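Local atomic coordinates of beta-cardiotoxin OH-27 (Ophiophagus hannah, PDB entry 3PLC), a protein that is a three-finger cardiotoxin of king cobra venom, an all-beta, disulfide-braced protein that probably acts on the heart of the envenomed animal. Residues C3-P9 with I37-I41; K21-M25 with T58-N62. One frame throughout, in Å; residues are numbered along the deposited sequence.

Interaction 1: residues C3-P9 with I37-I41; sequences CLNTPLP and IRGCI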
ATOM      1  N   CYS A   3       5.251   3.601  -3.985  1.00 32.07           N
ATOM      2  CA  CYS A   3       4.319   3.503  -2.852  1.00 30.43           C
ATOM      3  C   CYS A   3       5.003   3.767  -1.540  1.00 29.81           C
ATOM      4  O   CYS A   3       6.177   3.432  -1.410  1.00 30.86           O
ATOM      5  CB  CYS A   3       3.695   2.109  -2.741  1.00 29.31           C
ATOM      6  SG  CYS A   3       2.629   1.588  -4.084  1.00 28.03           S
ATOM      7  N   LEU A   4       4.268   4.330  -0.567  1.00 28.76           N
ATOM      8  CA  LEU A   4       4.791   4.436   0.810  1.00 28.75           C
ATOM      9  C   LEU A   4       4.992   3.016   1.383  1.00 29.72           C
ATOM     10  O   LEU A   4       4.186   2.096   1.141  1.00 29.67           O
ATOM     11  CB  LEU A   4       3.918   5.329   1.729  1.00 28.13           C
ATOM     12  CG  LEU A   4       3.847   6.855   1.404  1.00 26.71           C
ATOM     13  CD1 LEU A   4       3.304   7.617   2.591  1.00 25.76           C
ATOM     14  CD2 LEU A   4       5.175   7.437   1.087  1.00 22.76           C
ATOM     15  N   ASN A   5       6.046   2.884   2.180  1.00 30.27           N
ATOM     16  CA  ASN A   5       6.734   1.642   2.394  1.00 30.75           C
ATOM     17  C   ASN A   5       6.831   1.199   3.854  1.00 29.95           C
ATOM     18  O   ASN A   5       7.150   0.034   4.137  1.00 29.21           O
ATOM     19  CB  ASN A   5       8.178   1.830   1.902  1.00 32.42           C
ATOM     20  CG  ASN A   5       8.801   0.531   1.585  1.00 35.74           C
ATOM     21  OD1 ASN A   5       8.128  -0.486   1.707  1.00 43.62           O
ATOM     22  ND2 ASN A   5      10.051   0.516   1.174  1.00 39.86           N
ATOM     23  N   THR A   6       6.605   2.149   4.756  1.00 28.75           N
ATOM     24  CA  THR A   6       6.966   2.012   6.154  1.00 29.91           C
ATOM     25  C   THR A   6       5.867   2.667   6.972  1.00 30.11           C
ATOM     26  O   THR A   6       4.987   3.331   6.403  1.00 28.79           O
ATOM     27  CB  THR A   6       8.326   2.750   6.482  1.00 31.51           C
ATOM     28  OG1 THR A   6       8.130   4.166   6.462  1.00 33.29           O
ATOM     29  CG2 THR A   6       9.415   2.391   5.527  1.00 30.88           C
ATOM     30  N   PRO A   7       5.891   2.503   8.313  1.00 31.94           N
ATOM     31  CA  PRO A   7       4.901   3.315   9.044  1.00 32.94           C
ATOM     32  C   PRO A   7       5.234   4.816   9.016  1.00 33.93           C
ATOM     33  O   PRO A   7       4.467   5.652   9.498  1.00 34.87           O
ATOM     34  CB  PRO A   7       4.989   2.756  10.470  1.00 34.30           C
ATOM     35  CG  PRO A   7       5.552   1.353  10.282  1.00 33.25           C
ATOM     36  CD  PRO A   7       6.556   1.529   9.201  1.00 32.79           C
ATOM     37  N   LEU A   8       6.382   5.168   8.450  1.00 35.26           N
ATOM     38  CA  LEU A   8       6.788   6.567   8.445  1.00 36.13           C
ATOM     39  C   LEU A   8       6.225   7.294   7.208  1.00 34.92           C
ATOM     40  O   LEU A   8       5.899   6.638   6.216  1.00 32.92           O
ATOM     41  CB  LEU A   8       8.308   6.681   8.603  1.00 37.84           C
ATOM     42  CG  LEU A   8       8.838   6.144   9.946  1.00 40.59           C
ATOM     43  CD1 LEU A   8      10.095   5.309   9.805  1.00 42.90           C
ATOM     44  CD2 LEU A   8       9.075   7.235  10.959  1.00 43.37           C
ATOM     45  N   PRO A   9       6.108   8.647   7.277  1.00 36.23           N
ATOM     46  CA  PRO A   9       5.355   9.533   6.342  1.00 36.19           C
ATOM     47  C   PRO A   9       5.830   9.757   4.888  1.00 36.72           C
ATOM     48  O   PRO A   9       5.005  10.225   4.033  1.00 36.93           O
ATOM     49  CB  PRO A   9       5.355  10.889   7.054  1.00 37.76           C
ATOM     50  CG  PRO A   9       6.479  10.801   8.042  1.00 39.77           C
ATOM     51  CD  PRO A   9       6.525   9.377   8.487  1.00 37.02           C
ATOM     52  N   ILE A  37       0.888  -0.972   8.271  1.00 34.40           N
ATOM     53  CA  ILE A  37       1.768  -1.464   7.205  1.00 32.44           C
ATOM     54  C   ILE A  37       1.292  -1.016   5.798  1.00 30.51           C
ATOM     55  O   ILE A  37       0.099  -1.042   5.465  1.00 28.52           O
ATOM     56  CB  ILE A  37       1.978  -3.018   7.246  1.00 34.40           C
ATOM     57  CG1 ILE A  37       0.648  -3.742   7.451  1.00 35.75           C
ATOM     58  CG2 ILE A  37       2.954  -3.419   8.404  1.00 35.64           C
ATOM     59  CD1 ILE A  37       0.397  -4.222   8.909  1.00 38.84           C
ATOM     60  N   ARG A  38       2.273  -0.601   4.998  1.00 29.15           N
ATOM     61  CA  ARG A  38       2.087   0.036   3.700  1.00 27.00           C
ATOM     62  C   ARG A  38       3.030  -0.643   2.741  1.00 25.92           C
ATOM     63  O   ARG A  38       4.043  -1.153   3.154  1.00 25.68           O
ATOM     64  CB  ARG A  38       2.480   1.506   3.825  1.00 27.73           C
ATOM     65  CG  ARG A  38       1.627   2.370   4.757  1.00 26.90           C
ATOM     66  CD  ARG A  38       2.192   3.794   4.676  1.00 29.00           C
ATOM     67  NE  ARG A  38       1.390   4.800   5.349  1.00 33.93           N
ATOM     68  CZ  ARG A  38       1.853   5.657   6.272  1.00 39.17           C
ATOM     69  NH1 ARG A  38       3.136   5.637   6.634  1.00 41.04           N
ATOM     70  NH2 ARG A  38       1.038   6.559   6.824  1.00 38.66           N
ATOM     71  N   GLY A  39       2.675  -0.701   1.470  1.00 26.22           N
ATOM     72  CA  GLY A  39       3.567  -1.214   0.436  1.00 26.28           C
ATOM     73  C   GLY A  39       2.883  -1.373  -0.906  1.00 28.20           C
ATOM     74  O   GLY A  39       1.747  -0.902  -1.097  1.00 28.49           O
ATOM     75  N   CYS A  40       3.571  -2.023  -1.845  1.00 30.24           N
ATOM     76  CA  CYS A  40       3.072  -2.205  -3.211  1.00 32.82           C
ATOM     77  C   CYS A  40       2.165  -3.401  -3.258  1.00 33.74           C
ATOM     78  O   CYS A  40       2.293  -4.313  -2.437  1.00 34.40           O
ATOM     79  CB  CYS A  40       4.233  -2.387  -4.207  1.00 32.60           C
ATOM     80  SG  CYS A  40       5.134  -0.880  -4.334  1.00 36.88           S
ATOM     81  N   ILE A  41       1.263  -3.432  -4.228  1.00 35.38           N
ATOM     82  CA  ILE A  41       0.325  -4.539  -4.360  1.00 37.31           C
ATOM     83  C   ILE A  41      -0.211  -4.682  -5.792  1.00 39.55           C
ATOM     84  O   ILE A  41      -0.130  -3.757  -6.575  1.00 38.99           O
ATOM     85  CB  ILE A  41      -0.841  -4.379  -3.361  1.00 38.36           C
ATOM     86  CG1 ILE A  41      -0.897  -5.550  -2.375  1.00 38.80           C
ATOM     87  CG2 ILE A  41      -2.154  -4.186  -4.085  1.00 39.10           C
ATOM     88  CD1 ILE A  41      -0.469  -6.879  -2.950  1.00 39.94           C
TER

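Interaction 2: residues K21-M25 with T58-N62; sequences KCVKM and TNKCN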
ATOM      1  N   LYS A  21      -0.455  -0.893  -7.579  1.00 38.69           N
ATOM      2  CA  LYS A  21      -1.276  -0.327  -6.505  1.00 35.91           C
ATOM      3  C   LYS A  21      -0.560  -0.234  -5.148  1.00 33.46           C
ATOM      4  O   LYS A  21       0.465  -0.871  -4.913  1.00 32.26           O
ATOM      5  CB  LYS A  21      -2.582  -1.124  -6.383  1.00 37.86           C
ATOM      6  CG  LYS A  21      -3.640  -0.679  -7.380  1.00 42.02           C
ATOM      7  CD  LYS A  21      -4.720  -1.706  -7.630  1.00 46.39           C
ATOM      8  CE  LYS A  21      -5.259  -1.503  -9.059  1.00 52.99           C
ATOM      9  NZ  LYS A  21      -6.698  -1.844  -9.224  1.00 58.67           N
ATOM     10  N   CYS A  22      -1.105   0.597  -4.258  1.00 31.61           N
ATOM     11  CA  CYS A  22      -0.453   0.888  -2.995  1.00 28.67           C
ATOM     12  C   CYS A  22      -1.491   0.594  -1.953  1.00 28.31           C
ATOM     13  O   CYS A  22      -2.671   0.742  -2.201  1.00 28.38           O
ATOM     14  CB  CYS A  22      -0.027   2.361  -2.896  1.00 27.42           C
ATOM     15  SG  CYS A  22       1.104   2.912  -4.167  1.00 27.27           S
ATOM     16  N   VAL A  23      -1.045   0.211  -0.767  1.00 28.11           N
ATOM     17  CA  VAL A  23      -1.973  -0.237   0.252  1.00 27.49           C
ATOM     18  C   VAL A  23      -1.466   0.253   1.588  1.00 27.61           C
ATOM     19  O   VAL A  23      -0.267   0.381   1.792  1.00 27.66           O
ATOM     20  CB  VAL A  23      -2.161  -1.803   0.190  1.00 29.23           C
ATOM     21  CG1 VAL A  23      -0.832  -2.559   0.378  1.00 26.01           C
ATOM     22  CG2 VAL A  23      -3.271  -2.280   1.158  1.00 28.72           C
ATOM     23  N   LYS A  24      -2.397   0.589   2.466  1.00 29.16           N
ATOM     24  CA  LYS A  24      -2.149   0.974   3.849  1.00 30.15           C
ATOM     25  C   LYS A  24      -3.048   0.032   4.560  1.00 31.85           C
ATOM     26  O   LYS A  24      -4.243  -0.047   4.266  1.00 32.75           O
ATOM     27  CB  LYS A  24      -2.654   2.402   4.128  1.00 31.10           C
ATOM     28  CG  LYS A  24      -2.102   3.098   5.390  1.00 30.82           C
ATOM     29  CD  LYS A  24      -2.786   4.476   5.643  1.00 32.82           C
ATOM     30  CE  LYS A  24      -1.837   5.688   5.296  1.00 33.04           C
ATOM     31  NZ  LYS A  24      -2.399   7.011   4.685  1.00 27.55           N
ATOM     32  N   MET A  25      -2.471  -0.706   5.490  1.00 33.04           N
ATOM     33  CA  MET A  25      -3.202  -1.705   6.236  1.00 34.22           C
ATOM     34  C   MET A  25      -3.105  -1.291   7.708  1.00 35.31           C
ATOM     35  O   MET A  25      -2.030  -0.901   8.181  1.00 34.81           O
ATOM     36  CB  MET A  25      -2.581  -3.092   5.970  1.00 33.90           C
ATOM     37  CG  MET A  25      -3.334  -3.929   4.920  1.00 34.35           C
ATOM     38  SD  MET A  25      -2.362  -5.251   4.165  1.00 36.38           S
ATOM     39  CE  MET A  25      -3.551  -5.947   3.055  1.00 35.60           C
ATOM     40  N   THR A  58      -2.341   5.488  -7.356  1.00 43.64           N
ATOM     41  CA  THR A  58      -1.440   6.577  -7.779  1.00 44.53           C
ATOM     42  C   THR A  58      -0.272   6.680  -6.804  1.00 42.15           C
ATOM     43  O   THR A  58      -0.406   6.304  -5.638  1.00 41.14           O
ATOM     44  CB  THR A  58      -2.164   7.945  -7.802  1.00 47.57           C
ATOM     45  OG1 THR A  58      -2.613   8.264  -6.474  1.00 46.60           O
ATOM     46  CG2 THR A  58      -3.360   7.951  -8.781  1.00 50.19           C
ATOM     47  N   ASN A  59       0.860   7.202  -7.282  1.00 42.52           N
ATOM     48  CA  ASN A  59       2.090   7.336  -6.497  1.00 41.21           C
ATOM     49  C   ASN A  59       1.908   7.929  -5.118  1.00 40.43           C
ATOM     50  O   ASN A  59       1.207   8.928  -4.944  1.00 41.74           O
ATOM     51  CB  ASN A  59       3.134   8.141  -7.269  1.00 42.86           C
ATOM     52  CG  ASN A  59       3.674   7.391  -8.491  1.00 44.90           C
ATOM     53  OD1 ASN A  59       3.365   6.209  -8.718  1.00 43.33           O
ATOM     54  ND2 ASN A  59       4.482   8.082  -9.285  1.00 45.87           N
ATOM     55  N   LYS A  60       2.544   7.279  -4.145  1.00 38.69           N
ATOM     56  CA  LYS A  60       2.538   7.668  -2.733  1.00 37.15           C
ATOM     57  C   LYS A  60       1.153   7.963  -2.128  1.00 36.94           C
ATOM     58  O   LYS A  60       1.056   8.670  -1.119  1.00 36.83           O
ATOM     59  CB  LYS A  60       3.521   8.810  -2.473  1.00 38.01           C
ATOM     60  CG  LYS A  60       4.939   8.676  -3.093  1.00 39.22           C
ATOM     61  CD  LYS A  60       5.729   9.998  -2.873  1.00 42.53           C
ATOM     62  CE  LYS A  60       7.111  10.031  -3.572  1.00 44.26           C
ATOM     63  NZ  LYS A  60       7.454  11.384  -4.188  1.00 45.43           N
ATOM     64  N   CYS A  61       0.102   7.381  -2.709  1.00 36.13           N
ATOM     65  CA  CYS A  61      -1.296   7.622  -2.284  1.00 36.11           C
ATOM     66  C   CYS A  61      -1.700   6.957  -0.962  1.00 35.84           C
ATOM     67  O   CYS A  61      -2.731   7.321  -0.368  1.00 36.58           O
ATOM     68  CB  CYS A  61      -2.266   7.139  -3.371  1.00 36.79           C
ATOM     69  SG  CYS A  61      -2.169   5.333  -3.726  1.00 34.76           S
ATOM     70  N   ASN A  62      -0.923   5.966  -0.518  1.00 33.82           N
ATOM     71  CA  ASN A  62      -1.275   5.206   0.686  1.00 33.52           C
ATOM     72  C   ASN A  62      -0.883   5.906   1.997  1.00 33.70           C
ATOM     73  O   ASN A  62      -1.086   7.100   2.298  1.00 35.80           O
ATOM     74  CB  ASN A  62      -0.672   3.767   0.643  1.00 32.59           C
ATOM     75  CG  ASN A  62       0.808   3.759   0.235  1.00 30.41           C
ATOM     76  OD1 ASN A  62       1.264   4.712  -0.352  1.00 30.14           O
ATOM     77  ND2 ASN A  62       1.544   2.686   0.531  1.00 29.00           N
TER

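Interaction 1: residues C3-P9 with I37-I41
One face of the Arg38 guanidinium is covered by CD1 of Leu4, 4.3 Å above the plane and displaced toward the rim, while the carbonyl oxygen of Thr6 sits at the edge, near the plane. NH1 of Arg38 donates to Thr6 O at 3.0 Å, the N-H...O angle 149°, with the oxygen tilted about 18° out of the guanidinium plane. Leu8 O lies close to the same nitrogen but too badly angled to bond, and Pro7 O is also near; these partly negative oxygens probably suit the positive charge. What carries the group there is the chain's straight run: CG is anti to the carbonyl carbon (chi1 -64°) and the side chain is extended as far as NE. Its stem packs on the way, CD of Arg38 lying 3.7 Å from CB of Leu4 and CB meeting Leu4 O. Within 3-9 the bend is pinned by an ST turn, Leu8 N donating to Thr6 OG1 at 2.8 Å. The backbones run closest at Asn5 and Gly39, whose CA atoms are 4.7 Å apart, and Gly39 CA makes a CH...O contact of 3.4 Å with Leu4 O. Further along, SG of Cys3 touches SG of Cys40, 3.5 Å away, although each belongs to a different disulfide, with Cys22 and Cys15. The first-finger loop laid against an outer strand of the three-stranded sheet, next to the disulfide-rich core, is characteristic of the three-finger toxin fold.

Interaction 2: residues K21-M25 with T58-N62
Lys24 and Asn62 form the first tie: NZ of Lys24 donates to the backbone oxygen of Asn62 at 2.7 Å, coming in from above the carbonyl plane, at a C=O...N angle of 105°. The lysine chain starts out extended, with CG anti to its backbone N (chi1 -162°), and then bends at chi3 and chi4, which brings the ammonium round over the carbonyl. Beside the lysine bond, CB of Lys24 and CB of Asn62 approach to 4.2 Å. The second tie runs from the Asn62 side chain, whose ND2 gives a nearly straight bond to Val23 O at 3.2 Å, with an N-H...O angle of 164°. That oxygen lies in the amide plane, although ND2 itself stands above the plane of the Val23 carbonyl. ND2 is also bonded to Leu4 O, so the amide bridges strand 21-25 and the first finger and its rotation is fixed from two sides. In three-finger toxins the C-terminal segment folds back over the disulfide-rich core, and here Asn62 makes both polar bonds to the middle strand of the three-stranded sheet. The rest is packing around cystines. CB of Cys22 presses on CG of Asn62 at 3.5 Å and also reaches SG of Cys61, 3.8 Å away. Cys22 is bonded to Cys3 and Cys61 to Cys56, which sets two disulfides side by side. Ahead of Asn62, residues Thr58 to Cys61 make a type II beta turn, with Lys60 in its left-handed position.

In the fold
Both contacts rest on the three-stranded sheet, where strands 37-41 and 21-25 are neighbours, and they meet through the Cys3-Cys22 disulfide and through Arg38 lying against Lys24. Interaction 1 is the more superficial, its loop reaching the outside of the toxin; interaction 2, smaller in buried area, is partly buried and involves the middle strand. In each, a long basic side chain turns to backbone carbonyls: an arginine bonded to one carbonyl, with others close by, and a lysine addressing one near the C-terminus. Interaction 2 adds an amide-to-strand bond, whereas interaction 1 has the arginine bond alone. Cystine atoms pack in both, and the Cys3-Cys22 bond ties the two contacts together.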